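PDB 7KSF: Protease/Reverse transcriptase/ribonuclease H from Eastern chimpanzee simian foamy virus, which joins an aspartic protease, a reverse transcriptase and a ribonuclease H in one chain that serves reverse transcription and viral maturation. Local coordinates for residues Ser31-Glu36 and Tyr56-Lys61; Leu94-Leu99 and Leu182-Leu187; Gly142-Arg147 and Ala336-Ser341; Thr246-Asn251 and Val309-Leu314. The protein carries 1 engineered substitution. All blocks are in the same frame, centred on the assembly; numbering follows the deposited sequence.

How the interactions relate
Interaction 1 closes a short loop within the N-terminal protease fold, before any of the others opens. Interactions 2 and 3 follow and cross, because 142-147 lies between 94-99 and 182-187 in sequence, while 336-341 comes after both. Interaction 2 ties the chain that follows the protease strands to the end of helix 171-184. Interaction 3 joins residues 142-147 to the end of helix 319-336. The loop it closes contains all of interaction 4, a strand pair of the polymerase sheet. Interactions 3 and 4 touch: Ser341 N lies 2.8 Å from Asp248 O, a probable hydrogen bond, and strands 340-341 and 243-249 are neighbours in that sheet.

Interaction 1. Residues Ser31-Glu36 and Tyr56-Lys61; sequences SFLEDE and YYVTFK
Leu33 lies over one face of the Tyr56 ring. Its CB is 4.0 Å from the ring centroid and 25° off the ring normal, a CH-pi contact displaced toward the rim. CD1 of Leu33 adds to this, 3.8 Å from CE1 of Tyr56. The other branch turns to the strand, with Leu33 CD2 a looser 4.4 Å from Val58 CG1. One leucine thus bridges two residues that point to the same side of the strand. The chain then passes round to Glu36. The carbonyl of Glu36 meets the edge of the tyrosine, near the ring plane, with Glu36 O 3.2 Å from Tyr56 CE2. Glu36 CB lies out of the ring plane, on the side of Leu33, 3.7 Å from Tyr56 CD2. The Glu36 side chain bends at chi2 (-57°), which turns CD back beside the strand. Glu36 CG rests on Val58 CG1 at 3.8 Å. The carboxylate has its partner outside the contact, a salt bridge from OE2 to Lys11. The contact is mainly apolar packing in the aspartic protease fold. It folds the loop between strands 26-29 and 40-43 against strand 52-62. Leu33 and Val58 both reach Ile28 of strand 26-29, and Val58 also touches Val71 of strand 65-74, the antiparallel neighbour of strand 52-62.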
loop_
_atom_site.group_PDB
_atom_site.type_symbol
_atom_site.label_atom_id
_atom_site.label_comp_id
_atom_site.label_asym_id
_atom_site.label_seq_id
_atom_site.Cartn_x
_atom_site.Cartn_y
_atom_site.Cartn_z
ATOM N N SER A 31 -6.947 33.908 -26.630
ATOM C CA SER A 31 -7.402 33.615 -27.985
ATOM C C SER A 31 -8.688 34.342 -28.362
ATOM O O SER A 31 -9.045 34.351 -29.547
ATOM C CB SER A 31 -7.605 32.111 -28.154
ATOM O OG SER A 31 -8.751 31.675 -27.448
ATOM N N PHE A 32 -9.389 34.942 -27.403
ATOM C CA PHE A 32 -10.619 35.666 -27.690
ATOM C C PHE A 32 -10.407 37.162 -27.875
ATOM O O PHE A 32 -11.308 37.837 -28.385
ATOM C CB PHE A 32 -11.644 35.448 -26.573
ATOM C CG PHE A 32 -12.127 34.034 -26.463
ATOM C CD1 PHE A 32 -13.080 33.541 -27.337
ATOM C CD2 PHE A 32 -11.636 33.201 -25.474
ATOM C CE1 PHE A 32 -13.529 32.240 -27.232
ATOM C CE2 PHE A 32 -12.080 31.901 -25.363
ATOM C CZ PHE A 32 -13.028 31.420 -26.242
ATOM N N LEU A 33 -9.254 37.696 -27.480
ATOM C CA LEU A 33 -9.020 39.133 -27.500
ATOM C C LEU A 33 -8.180 39.581 -28.692
ATOM O O LEU A 33 -7.717 40.721 -28.714
ATOM C CB LEU A 33 -8.357 39.569 -26.193
ATOM C CG LEU A 33 -9.082 39.102 -24.929
ATOM C CD1 LEU A 33 -8.395 39.659 -23.701
ATOM C CD2 LEU A 33 -10.547 39.510 -24.961
ATOM N N GLU A 34 -7.979 38.707 -29.680
ATOM C CA GLU A 34 -7.219 39.096 -30.864
ATOM C C GLU A 34 -8.050 39.990 -31.776
ATOM O O GLU A 34 -7.601 41.069 -32.180
ATOM C CB GLU A 34 -6.742 37.851 -31.607
ATOM C CG GLU A 34 -5.813 36.971 -30.789
ATOM C CD GLU A 34 -5.577 35.618 -31.424
ATOM O OE1 GLU A 34 -6.241 35.304 -32.437
ATOM O OE2 GLU A 34 -4.727 34.863 -30.908
ATOM N N ASP A 35 -9.268 39.555 -32.106
ATOM C CA ASP A 35 -10.132 40.338 -32.982
ATOM C C ASP A 35 -10.546 41.659 -32.347
ATOM O O ASP A 35 -10.764 42.645 -33.061
ATOM C CB ASP A 35 -11.376 39.527 -33.349
ATOM C CG ASP A 35 -11.041 38.142 -33.864
ATOM O OD1 ASP A 35 -9.968 37.983 -34.483
ATOM O OD2 ASP A 35 -11.850 37.214 -33.647
ATOM N N GLU A 36 -10.668 41.699 -31.023
ATOM C CA GLU A 36 -11.182 42.883 -30.353
ATOM C C GLU A 36 -10.154 44.010 -30.376
ATOM O O GLU A 36 -8.944 43.785 -30.322
ATOM C CB GLU A 36 -11.566 42.558 -28.909
ATOM C CG GLU A 36 -12.591 41.441 -28.776
ATOM C CD GLU A 36 -13.873 41.717 -29.541
ATOM O OE1 GLU A 36 -14.289 42.893 -29.620
ATOM O OE2 GLU A 36 -14.466 40.753 -30.068
ATOM N N TYR A 56 -9.310 45.874 -23.235
ATOM C CA TYR A 56 -10.501 45.822 -24.075
ATOM C C TYR A 56 -11.768 46.017 -23.250
ATOM O O TYR A 56 -11.705 46.383 -22.070
ATOM C CB TYR A 56 -10.579 44.487 -24.825
ATOM C CG TYR A 56 -9.279 44.020 -25.440
ATOM C CD1 TYR A 56 -8.338 43.329 -24.686
ATOM C CD2 TYR A 56 -9.005 44.243 -26.782
ATOM C CE1 TYR A 56 -7.155 42.891 -25.245
ATOM C CE2 TYR A 56 -7.821 43.806 -27.352
ATOM C CZ TYR A 56 -6.901 43.130 -26.577
ATOM O OH TYR A 56 -5.723 42.695 -27.141
ATOM N N TYR A 57 -12.923 45.766 -23.868
ATOM C CA TYR A 57 -14.208 45.820 -23.174
ATOM C C TYR A 57 -15.168 44.918 -23.935
ATOM O O TYR A 57 -15.647 45.289 -25.011
ATOM C CB TYR A 57 -14.730 47.251 -23.091
ATOM C CG TYR A 57 -15.876 47.453 -22.122
ATOM C CD1 TYR A 57 -15.643 47.648 -20.768
ATOM C CD2 TYR A 57 -17.191 47.465 -22.569
ATOM C CE1 TYR A 57 -16.690 47.836 -19.880
ATOM C CE2 TYR A 57 -18.244 47.657 -21.692
ATOM C CZ TYR A 57 -17.990 47.841 -20.347
ATOM O OH TYR A 57 -19.034 48.031 -19.469
ATOM N N VAL A 58 -15.438 43.731 -23.386
ATOM C CA VAL A 58 -16.200 42.700 -24.076
ATOM C C VAL A 58 -17.397 42.307 -23.216
ATOM O O VAL A 58 -17.465 42.602 -22.024
ATOM C CB VAL A 58 -15.342 41.459 -24.405
ATOM C CG1 VAL A 58 -14.227 41.817 -25.381
ATOM C CG2 VAL A 58 -14.772 40.841 -23.137
ATOM N N THR A 59 -18.342 41.618 -23.851
ATOM C CA THR A 59 -19.548 41.129 -23.200
ATOM C C THR A 59 -19.561 39.609 -23.226
ATOM O O THR A 59 -19.168 38.991 -24.223
ATOM C CB THR A 59 -20.803 41.676 -23.884
ATOM O OG1 THR A 59 -20.712 43.102 -23.983
ATOM C CG2 THR A 59 -22.049 41.313 -23.085
ATOM N N PHE A 60 -20.019 39.010 -22.129
ATOM C CA PHE A 60 -20.049 37.562 -21.994
ATOM C C PHE A 60 -21.137 37.180 -21.002
ATOM O O PHE A 60 -21.561 37.987 -20.173
ATOM C CB PHE A 60 -18.689 37.014 -21.547
ATOM C CG PHE A 60 -18.159 37.662 -20.301
ATOM C CD1 PHE A 60 -18.456 37.139 -19.053
ATOM C CD2 PHE A 60 -17.364 38.793 -20.377
ATOM C CE1 PHE A 60 -17.970 37.731 -17.905
ATOM C CE2 PHE A 60 -16.876 39.392 -19.232
ATOM C CZ PHE A 60 -17.180 38.859 -17.995
ATOM N N LYS A 61 -21.581 35.930 -21.095
ATOM C CA LYS A 61 -22.613 35.406 -20.218
ATOM C C LYS A 61 -21.990 34.721 -19.009
ATOM O O LYS A 61 -20.997 34.000 -19.133
ATOM C CB LYS A 61 -23.509 34.413 -20.961
ATOM C CG LYS A 61 -24.269 35.003 -22.134
ATOM C CD LYS A 61 -25.118 33.940 -22.815
ATOM C CE LYS A 61 -25.845 34.504 -24.026
ATOM N NZ LYS A 61 -26.653 33.465 -24.725
#

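Interaction 2. Residues Leu94-Leu99 and Leu182-Leu187; sequences LQLTIL and LKQGVL
Lys183 sets its CG anti to the backbone N (chi1 -157°) and runs extended beyond it, reaching over to the carbonyl of Gln95. Gln184 has CG anti to its carbonyl carbon (chi1 -58°), and its extended chain takes the amide to the side chains of Leu94 and Leu96. The lysine makes the one hydrogen bond of the contact. NZ donates to Gln95 O at 3.3 Å, and the bond is weak. The leucines pack on the glutamine. Leu96 crosses it at about a right angle, with Leu96 CD1 3.7 Å from Gln184 NE2. The other methyl, Leu96 CD2, lies 3.9 Å from Gln184 CG. Leu94 also crosses at about a right angle, and its CD2 is 4.1 Å from Gln184 OE1. Gly185 follows with positive phi and ends helix 171-184 in a Schellman motif. Thr97 hydrogen-bonds to Asp180 one turn earlier on the helix, so the segment 94-99 is held there as well. The contact therefore joins the irregular chain that follows the protease strands to the last turn of this helix. Gln184 is buried, but its amide is satisfied at both ends: OE1 accepts from Val141 N and NE2 donates to Asn139 O. These bonds fix the rotation of the amide, and the leucine methyls pack on a polar group whose bonding needs are met by the backbone.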
loop_
_atom_site.group_PDB
_atom_site.type_symbol
_atom_site.label_atom_id
_atom_site.label_comp_id
_atom_site.label_asym_id
_atom_site.label_seq_id
_atom_site.Cartn_x
_atom_site.Cartn_y
_atom_site.Cartn_z
ATOM N N LEU A 94 -16.729 25.531 -2.866
ATOM C CA LEU A 94 -16.988 24.385 -3.722
ATOM C C LEU A 94 -17.755 23.320 -2.949
ATOM O O LEU A 94 -17.452 23.029 -1.791
ATOM C CB LEU A 94 -15.678 23.812 -4.257
ATOM C CG LEU A 94 -15.787 22.513 -5.053
ATOM C CD1 LEU A 94 -16.644 22.694 -6.298
ATOM C CD2 LEU A 94 -14.404 22.021 -5.423
ATOM N N GLN A 95 -18.765 22.745 -3.597
ATOM C CA GLN A 95 -19.611 21.724 -2.986
ATOM C C GLN A 95 -19.788 20.592 -3.987
ATOM O O GLN A 95 -20.474 20.758 -5.001
ATOM C CB GLN A 95 -20.966 22.301 -2.568
ATOM C CG GLN A 95 -20.897 23.360 -1.472
ATOM C CD GLN A 95 -21.070 22.783 -0.080
ATOM O OE1 GLN A 95 -21.832 21.837 0.125
ATOM N NE2 GLN A 95 -20.357 23.349 0.893
ATOM N N LEU A 96 -19.177 19.448 -3.706
ATOM C CA LEU A 96 -19.263 18.290 -4.575
ATOM C C LEU A 96 -20.144 17.264 -3.862
ATOM O O LEU A 96 -20.813 17.581 -2.871
ATOM C CB LEU A 96 -17.874 17.668 -4.733
ATOM C CG LEU A 96 -16.861 18.528 -5.501
ATOM C CD1 LEU A 96 -15.513 17.846 -5.505
ATOM C CD2 LEU A 96 -17.340 18.783 -6.920
ATOM N N THR A 97 -20.129 15.936 -4.354
ATOM C CA THR A 97 -21.177 14.975 -4.031
ATOM C C THR A 97 -21.002 14.390 -2.635
ATOM O O THR A 97 -21.853 14.584 -1.762
ATOM C CB THR A 97 -21.202 13.861 -5.074
ATOM O OG1 THR A 97 -21.244 14.438 -6.389
ATOM C CG2 THR A 97 -22.429 12.990 -4.876
ATOM N N ILE A 98 -19.912 13.666 -2.408
ATOM C CA ILE A 98 -19.708 12.899 -1.184
ATOM C C ILE A 98 -18.606 13.552 -0.365
ATOM O O ILE A 98 -17.531 13.866 -0.890
ATOM C CB ILE A 98 -19.360 11.434 -1.493
ATOM C CG1 ILE A 98 -20.495 10.762 -2.262
ATOM C CG2 ILE A 98 -19.056 10.676 -0.208
ATOM C CD1 ILE A 98 -20.199 9.332 -2.637
ATOM N N LEU A 99 -18.870 13.742 0.924
ATOM C CA LEU A 99 -17.878 14.246 1.860
ATOM C C LEU A 99 -17.133 13.069 2.476
ATOM O O LEU A 99 -17.756 12.118 2.960
ATOM C CB LEU A 99 -18.559 15.083 2.940
ATOM C CG LEU A 99 -17.698 15.762 3.999
ATOM C CD1 LEU A 99 -16.815 16.831 3.376
ATOM C CD2 LEU A 99 -18.606 16.360 5.055
ATOM N N LEU A 182 -16.885 17.119 -14.228
ATOM C CA LEU A 182 -17.555 18.114 -15.054
ATOM C C LEU A 182 -17.853 19.365 -14.248
ATOM O O LEU A 182 -17.711 20.490 -14.742
ATOM C CB LEU A 182 -18.848 17.544 -15.638
ATOM C CG LEU A 182 -18.759 16.550 -16.790
ATOM C CD1 LEU A 182 -20.113 15.893 -16.983
ATOM C CD2 LEU A 182 -18.310 17.236 -18.068
ATOM N N LYS A 183 -18.266 19.187 -12.991
ATOM C CA LYS A 183 -18.582 20.331 -12.145
ATOM C C LYS A 183 -17.336 21.155 -11.859
ATOM O O LYS A 183 -17.389 22.389 -11.844
ATOM C CB LYS A 183 -19.230 19.859 -10.843
ATOM C CG LYS A 183 -20.084 20.911 -10.143
ATOM C CD LYS A 183 -20.864 20.303 -8.988
ATOM C CE LYS A 183 -22.052 21.169 -8.604
ATOM N NZ LYS A 183 -22.747 20.662 -7.390
ATOM N N GLN A 184 -16.203 20.488 -11.642
ATOM C CA GLN A 184 -14.925 21.160 -11.459
ATOM C C GLN A 184 -14.280 21.569 -12.772
ATOM O O GLN A 184 -13.228 22.216 -12.752
ATOM C CB GLN A 184 -13.967 20.258 -10.686
ATOM C CG GLN A 184 -14.487 19.846 -9.333
ATOM C CD GLN A 184 -13.556 18.892 -8.633
ATOM O OE1 GLN A 184 -12.616 19.310 -7.958
ATOM N NE2 GLN A 184 -13.805 17.599 -8.794
ATOM N N GLY A 185 -14.874 21.202 -13.903
ATOM C CA GLY A 185 -14.288 21.515 -15.187
ATOM C C GLY A 185 -13.127 20.639 -15.587
ATOM O O GLY A 185 -12.460 20.939 -16.581
ATOM N N VAL A 186 -12.858 19.568 -14.838
ATOM C CA VAL A 186 -11.809 18.637 -15.233
ATOM C C VAL A 186 -12.169 17.961 -16.549
ATOM O O VAL A 186 -11.294 17.693 -17.380
ATOM C CB VAL A 186 -11.566 17.610 -14.108
ATOM C CG1 VAL A 186 -10.332 16.773 -14.404
ATOM C CG2 VAL A 186 -11.426 18.326 -12.776
ATOM N N LEU A 187 -13.452 17.690 -16.767
ATOM C CA LEU A 187 -13.944 17.146 -18.022
ATOM C C LEU A 187 -14.760 18.198 -18.755
ATOM O O LEU A 187 -15.551 18.924 -18.145
ATOM C CB LEU A 187 -14.807 15.907 -17.792
ATOM C CG LEU A 187 -14.067 14.674 -17.291
ATOM C CD1 LEU A 187 -15.054 13.547 -17.103
ATOM C CD2 LEU A 187 -12.977 14.276 -18.270
#

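Interaction 3. Residues Gly142-Arg147 and Ala336-Ser341; sequences GHRKIR and AGYVVS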
loop_
_atom_site.group_PDB
_atom_site.type_symbol
_atom_site.label_atom_id
_atom_site.label_comp_id
_atom_site.label_asym_id
_atom_site.label_seq_id
_atom_site.Cartn_x
_atom_site.Cartn_y
_atom_site.Cartn_z
ATOM N N GLY A 142 -7.455 19.822 -7.162
ATOM C CA GLY A 142 -6.970 21.180 -7.002
ATOM C C GLY A 142 -6.489 21.765 -8.315
ATOM O O GLY A 142 -6.111 21.035 -9.234
ATOM N N HIS A 143 -6.512 23.092 -8.406
ATOM C CA HIS A 143 -6.005 23.797 -9.573
ATOM C C HIS A 143 -4.555 24.200 -9.348
ATOM O O HIS A 143 -4.185 24.659 -8.263
ATOM C CB HIS A 143 -6.852 25.036 -9.877
ATOM C CG HIS A 143 -6.382 25.811 -11.070
ATOM N ND1 HIS A 143 -6.395 25.291 -12.347
ATOM C CD2 HIS A 143 -5.888 27.067 -11.180
ATOM C CE1 HIS A 143 -5.927 26.194 -13.191
ATOM N NE2 HIS A 143 -5.611 27.280 -12.509
ATOM N N ARG A 144 -3.742 24.025 -10.380
ATOM C CA ARG A 144 -2.312 24.319 -10.331
ATOM C C ARG A 144 -2.024 25.484 -11.270
ATOM O O ARG A 144 -2.105 25.336 -12.493
ATOM C CB ARG A 144 -1.503 23.081 -10.716
ATOM C CG ARG A 144 -0.010 23.270 -10.618
ATOM C CD ARG A 144 0.428 23.417 -9.178
ATOM N NE ARG A 144 1.879 23.512 -9.079
ATOM C CZ ARG A 144 2.565 24.636 -9.263
ATOM N NH1 ARG A 144 1.926 25.761 -9.556
ATOM N NH2 ARG A 144 3.884 24.636 -9.157
ATOM N N LYS A 145 -1.686 26.642 -10.699
ATOM C CA LYS A 145 -1.396 27.845 -11.480
ATOM C C LYS A 145 -0.054 27.664 -12.188
ATOM O O LYS A 145 0.987 28.171 -11.766
ATOM C CB LYS A 145 -1.393 29.080 -10.588
ATOM C CG LYS A 145 -2.738 29.409 -9.963
ATOM C CD LYS A 145 -2.639 30.636 -9.068
ATOM C CE LYS A 145 -3.986 30.985 -8.454
ATOM N NZ LYS A 145 -3.895 32.142 -7.516
ATOM N N ILE A 146 -0.093 26.927 -13.300
ATOM C CA ILE A 146 1.101 26.613 -14.075
ATOM C C ILE A 146 0.765 26.750 -15.555
ATOM O O ILE A 146 -0.398 26.712 -15.960
ATOM C CB ILE A 146 1.631 25.192 -13.760
ATOM C CG1 ILE A 146 3.083 25.032 -14.217
ATOM C CG2 ILE A 146 0.743 24.136 -14.400
ATOM C CD1 ILE A 146 3.639 23.639 -14.007
ATOM N N ARG A 147 1.805 26.941 -16.361
ATOM C CA ARG A 147 1.636 27.010 -17.804
ATOM C C ARG A 147 1.067 25.690 -18.309
ATOM O O ARG A 147 1.673 24.633 -18.069
ATOM C CB ARG A 147 2.964 27.316 -18.492
ATOM C CG ARG A 147 3.504 28.707 -18.201
ATOM C CD ARG A 147 4.680 29.043 -19.105
ATOM N NE ARG A 147 5.189 30.393 -18.869
ATOM C CZ ARG A 147 4.777 31.475 -19.527
ATOM N NH1 ARG A 147 3.846 31.372 -20.463
ATOM N NH2 ARG A 147 5.298 32.662 -19.245
ATOM N N ALA A 336 0.660 25.780 -4.008
ATOM C CA ALA A 336 0.595 25.351 -5.400
ATOM C C ALA A 336 -0.828 24.993 -5.812
ATOM O O ALA A 336 -1.208 25.199 -6.971
ATOM C CB ALA A 336 1.525 24.155 -5.626
ATOM N N GLY A 337 -1.620 24.480 -4.881
ATOM C CA GLY A 337 -2.950 23.993 -5.180
ATOM C C GLY A 337 -3.101 22.490 -5.142
ATOM O O GLY A 337 -4.092 21.970 -5.670
ATOM N N TYR A 338 -2.147 21.777 -4.553
ATOM C CA TYR A 338 -2.254 20.333 -4.443
ATOM C C TYR A 338 -3.165 19.956 -3.280
ATOM O O TYR A 338 -3.436 20.752 -2.376
ATOM C CB TYR A 338 -0.874 19.700 -4.269
ATOM C CG TYR A 338 -0.037 19.721 -5.529
ATOM C CD1 TYR A 338 -0.298 18.845 -6.571
ATOM C CD2 TYR A 338 1.020 20.609 -5.671
ATOM C CE1 TYR A 338 0.464 18.854 -7.722
ATOM C CE2 TYR A 338 1.792 20.626 -6.821
ATOM C CZ TYR A 338 1.509 19.745 -7.843
ATOM O OH TYR A 338 2.272 19.757 -8.990
ATOM N N VAL A 339 -3.649 18.715 -3.317
ATOM C CA VAL A 339 -4.626 18.216 -2.360
ATOM C C VAL A 339 -4.111 16.897 -1.805
ATOM O O VAL A 339 -3.749 15.996 -2.572
ATOM C CB VAL A 339 -6.009 18.029 -3.010
ATOM C CG1 VAL A 339 -6.944 17.335 -2.056
ATOM C CG2 VAL A 339 -6.579 19.369 -3.436
ATOM N N VAL A 340 -4.065 16.791 -0.474
ATOM C CA VAL A 340 -3.549 15.617 0.221
ATOM C C VAL A 340 -4.718 14.774 0.706
ATOM O O VAL A 340 -5.697 15.299 1.254
ATOM C CB VAL A 340 -2.644 16.024 1.401
ATOM C CG1 VAL A 340 -2.083 14.797 2.102
ATOM C CG2 VAL A 340 -1.524 16.931 0.926
ATOM N N SER A 341 -4.618 13.461 0.511
ATOM C CA SER A 341 -5.618 12.513 0.989
ATOM C C SER A 341 -5.116 11.893 2.286
ATOM O O SER A 341 -4.118 11.168 2.291
ATOM C CB SER A 341 -5.890 11.435 -0.059
ATOM O OG SER A 341 -6.694 10.396 0.475
#
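Arg144 and Ala336 bury the most surface here, followed by Gly142. Arg144 places CG anti to its backbone N (chi1 -177°) and then bends at chi2, which turns CD in toward the end of helix 319-336. The CB of Ala336 lies over one face of the guanidinium, 3.5 Å from Arg144 NE and toward the rim. NE also approaches the ring of Tyr338, 3.7 Å from its CE2, with the guanidinium and ring planes 78° apart. Gly142 brings its backbone against the helix end. Gly142 CA makes a CA-H...O contact with Gly337 O at 3.3 Å. The reverse contact runs from Gly337 CA to His143 O at 3.4 Å, so the two backbones exchange a pair of such contacts while running nearly antiparallel (171°). Gly337 has positive phi and closes the helix as the C-prime residue of a Schellman motif. Asp294 of helix 287-299 holds both polar ends: its OD2 forms a salt bridge with Arg144 NH2 and its OD1 hydrogen-bonds Tyr338 OH. A single carboxylate thus fixes the arginine and the tyrosine together, and it probably offsets the charge of the guanidinium beside this polymerase helix.

Interaction 4. Residues Thr246-Asn251 and Val309-Leu314; sequences TLDLAN and VDDIYL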
loop_
_atom_site.group_PDB
_atom_site.type_symbol
_atom_site.label_atom_id
_atom_site.label_comp_id
_atom_site.label_asym_id
_atom_site.label_seq_id
_atom_site.Cartn_x
_atom_site.Cartn_y
_atom_site.Cartn_z
ATOM N N THR A 246 4.587 9.697 5.002
ATOM C CA THR A 246 4.181 9.594 3.611
ATOM C C THR A 246 2.827 10.269 3.430
ATOM O O THR A 246 1.926 10.103 4.258
ATOM C CB THR A 246 4.115 8.135 3.151
ATOM O OG1 THR A 246 3.451 8.062 1.884
ATOM C CG2 THR A 246 3.361 7.289 4.155
ATOM N N LEU A 247 2.696 11.036 2.349
ATOM C CA LEU A 247 1.482 11.788 2.045
ATOM C C LEU A 247 0.996 11.405 0.658
ATOM O O LEU A 247 1.699 11.630 -0.330
ATOM C CB LEU A 247 1.728 13.293 2.110
ATOM C CG LEU A 247 2.049 13.866 3.483
ATOM C CD1 LEU A 247 2.395 15.332 3.348
ATOM C CD2 LEU A 247 0.861 13.673 4.406
ATOM N N ASP A 248 -0.207 10.851 0.582
ATOM C CA ASP A 248 -0.789 10.455 -0.691
ATOM C C ASP A 248 -1.534 11.637 -1.295
ATOM O O ASP A 248 -2.381 12.247 -0.636
ATOM C CB ASP A 248 -1.732 9.266 -0.504
ATOM C CG ASP A 248 -2.407 8.851 -1.796
ATOM O OD1 ASP A 248 -1.825 9.080 -2.877
ATOM O OD2 ASP A 248 -3.523 8.292 -1.727
ATOM N N LEU A 249 -1.215 11.958 -2.545
ATOM C CA LEU A 249 -1.906 13.030 -3.242
ATOM C C LEU A 249 -3.189 12.507 -3.884
ATOM O O LEU A 249 -3.377 11.303 -4.068
ATOM C CB LEU A 249 -0.993 13.662 -4.296
ATOM C CG LEU A 249 0.306 14.265 -3.745
ATOM C CD1 LEU A 249 1.136 14.900 -4.851
ATOM C CD2 LEU A 249 0.016 15.272 -2.646
ATOM N N ALA A 250 -4.083 13.435 -4.219
ATOM C CA ALA A 250 -5.408 13.083 -4.727
ATOM C C ALA A 250 -5.412 13.147 -6.255
ATOM O O ALA A 250 -6.019 14.022 -6.875
ATOM C CB ALA A 250 -6.466 14.002 -4.127
ATOM N N ASN A 251 -4.723 12.177 -6.856
ATOM C CA ASN A 251 -4.533 12.109 -8.307
ATOM C C ASN A 251 -3.969 13.377 -8.961
ATOM O O ASN A 251 -4.614 14.046 -9.766
ATOM C CB ASN A 251 -5.832 11.689 -9.004
ATOM C CG ASN A 251 -6.057 10.186 -8.969
ATOM O OD1 ASN A 251 -5.510 9.485 -8.117
ATOM N ND2 ASN A 251 -6.857 9.686 -9.903
ATOM N N VAL A 309 5.300 9.276 -8.161
ATOM C CA VAL A 309 3.881 9.388 -8.462
ATOM C C VAL A 309 3.163 10.298 -7.453
ATOM O O VAL A 309 3.611 11.414 -7.190
ATOM C CB VAL A 309 3.224 7.995 -8.552
ATOM C CG1 VAL A 309 1.778 8.121 -9.012
ATOM C CG2 VAL A 309 4.011 7.103 -9.498
ATOM N N ASP A 310 2.061 9.813 -6.889
ATOM C CA ASP A 310 1.314 10.526 -5.855
ATOM C C ASP A 310 2.026 10.614 -4.501
ATOM O O ASP A 310 1.974 11.643 -3.829
ATOM C CB ASP A 310 -0.069 9.894 -5.674
ATOM C CG ASP A 310 0.006 8.437 -5.269
ATOM O OD1 ASP A 310 1.131 7.922 -5.107
ATOM O OD2 ASP A 310 -1.061 7.805 -5.114
ATOM N N ASP A 311 2.675 9.523 -4.108
ATOM C CA ASP A 311 3.365 9.429 -2.822
ATOM C C ASP A 311 4.556 10.365 -2.604
ATOM O O ASP A 311 5.332 10.634 -3.520
ATOM C CB ASP A 311 3.802 7.984 -2.566
ATOM C CG ASP A 311 2.636 7.014 -2.568
ATOM O OD1 ASP A 311 1.477 7.477 -2.614
ATOM O OD2 ASP A 311 2.878 5.792 -2.522
ATOM N N ILE A 312 4.682 10.849 -1.372
ATOM C CA ILE A 312 5.767 11.742 -0.970
ATOM C C ILE A 312 6.447 11.184 0.283
ATOM O O ILE A 312 5.779 10.641 1.164
ATOM C CB ILE A 312 5.257 13.164 -0.688
ATOM C CG1 ILE A 312 4.562 13.737 -1.924
ATOM C CG2 ILE A 312 6.403 14.065 -0.255
ATOM C CD1 ILE A 312 4.068 15.154 -1.748
ATOM N N TYR A 313 7.768 11.310 0.358
ATOM C CA TYR A 313 8.521 10.792 1.503
ATOM C C TYR A 313 9.305 11.857 2.274
ATOM O O TYR A 313 9.998 12.685 1.682
ATOM C CB TYR A 313 9.463 9.677 1.047
ATOM C CG TYR A 313 10.198 8.989 2.178
ATOM C CD1 TYR A 313 11.425 9.459 2.621
ATOM C CD2 TYR A 313 9.661 7.866 2.794
ATOM C CE1 TYR A 313 12.097 8.831 3.654
ATOM C CE2 TYR A 313 10.327 7.232 3.824
ATOM C CZ TYR A 313 11.545 7.718 4.249
ATOM O OH TYR A 313 12.212 7.089 5.277
ATOM N N LEU A 314 9.189 11.820 3.601
ATOM C CA LEU A 314 9.883 12.756 4.472
ATOM C C LEU A 314 10.377 11.987 5.683
ATOM O O LEU A 314 9.605 11.250 6.301
ATOM C CB LEU A 314 8.975 13.908 4.906
ATOM C CG LEU A 314 9.698 14.997 5.699
ATOM C CD1 LEU A 314 10.943 15.450 4.953
ATOM C CD2 LEU A 314 8.767 16.168 5.947
#
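Asp248 and Asp310 meet carboxylate to carboxylate, with their planes 79° apart. Asp248 OD1 lies over one face of the Asp310 carboxylate, toward OD2, from which it is 2.7 Å away. Seen from Asp248, that OD2 is tilted out of the carboxylate plane. Asp311 stands a little further off, its OD1 3.7 Å from Asp248 OD1. The segment beginning at Val309 carries the Val-Asp-Asp end of the YVDD motif of reverse transcriptases. The pairing of strands 243-249 and 311-316 belongs to the palm sheet, and the cluster of three aspartates is consistent with the polymerase active site. The calcium ion of this structure is bound at Gly596 and Glu642 instead. The strands run antiparallel, with 160° between the short axes. Thr246 and Tyr313 form a non-hydrogen-bonded pair. Leu247 and Ile312 come next and bond both ways, but weakly: Leu247 N donates to Ile312 O and Ile312 N to Leu247 O, each at 3.3 Å. Leu249 N to Asp310 O is a further weak bond. Asp310 has CG between its backbone N and carbonyl carbon (chi1 60°), and the carboxylate comes up to Asp248. Ser345 OG accepts from Asp248 N, which ties that residue to strand 345-349. Leu247 and Ile312 point to the face of the sheet opposite Thr246 and Tyr313, where helices lie: Leu247 touches Phe330 and Ile312 touches Leu299. Leu249 packs there too, against Phe291, and its CD2 is 4.2 Å from Ile312 CD1.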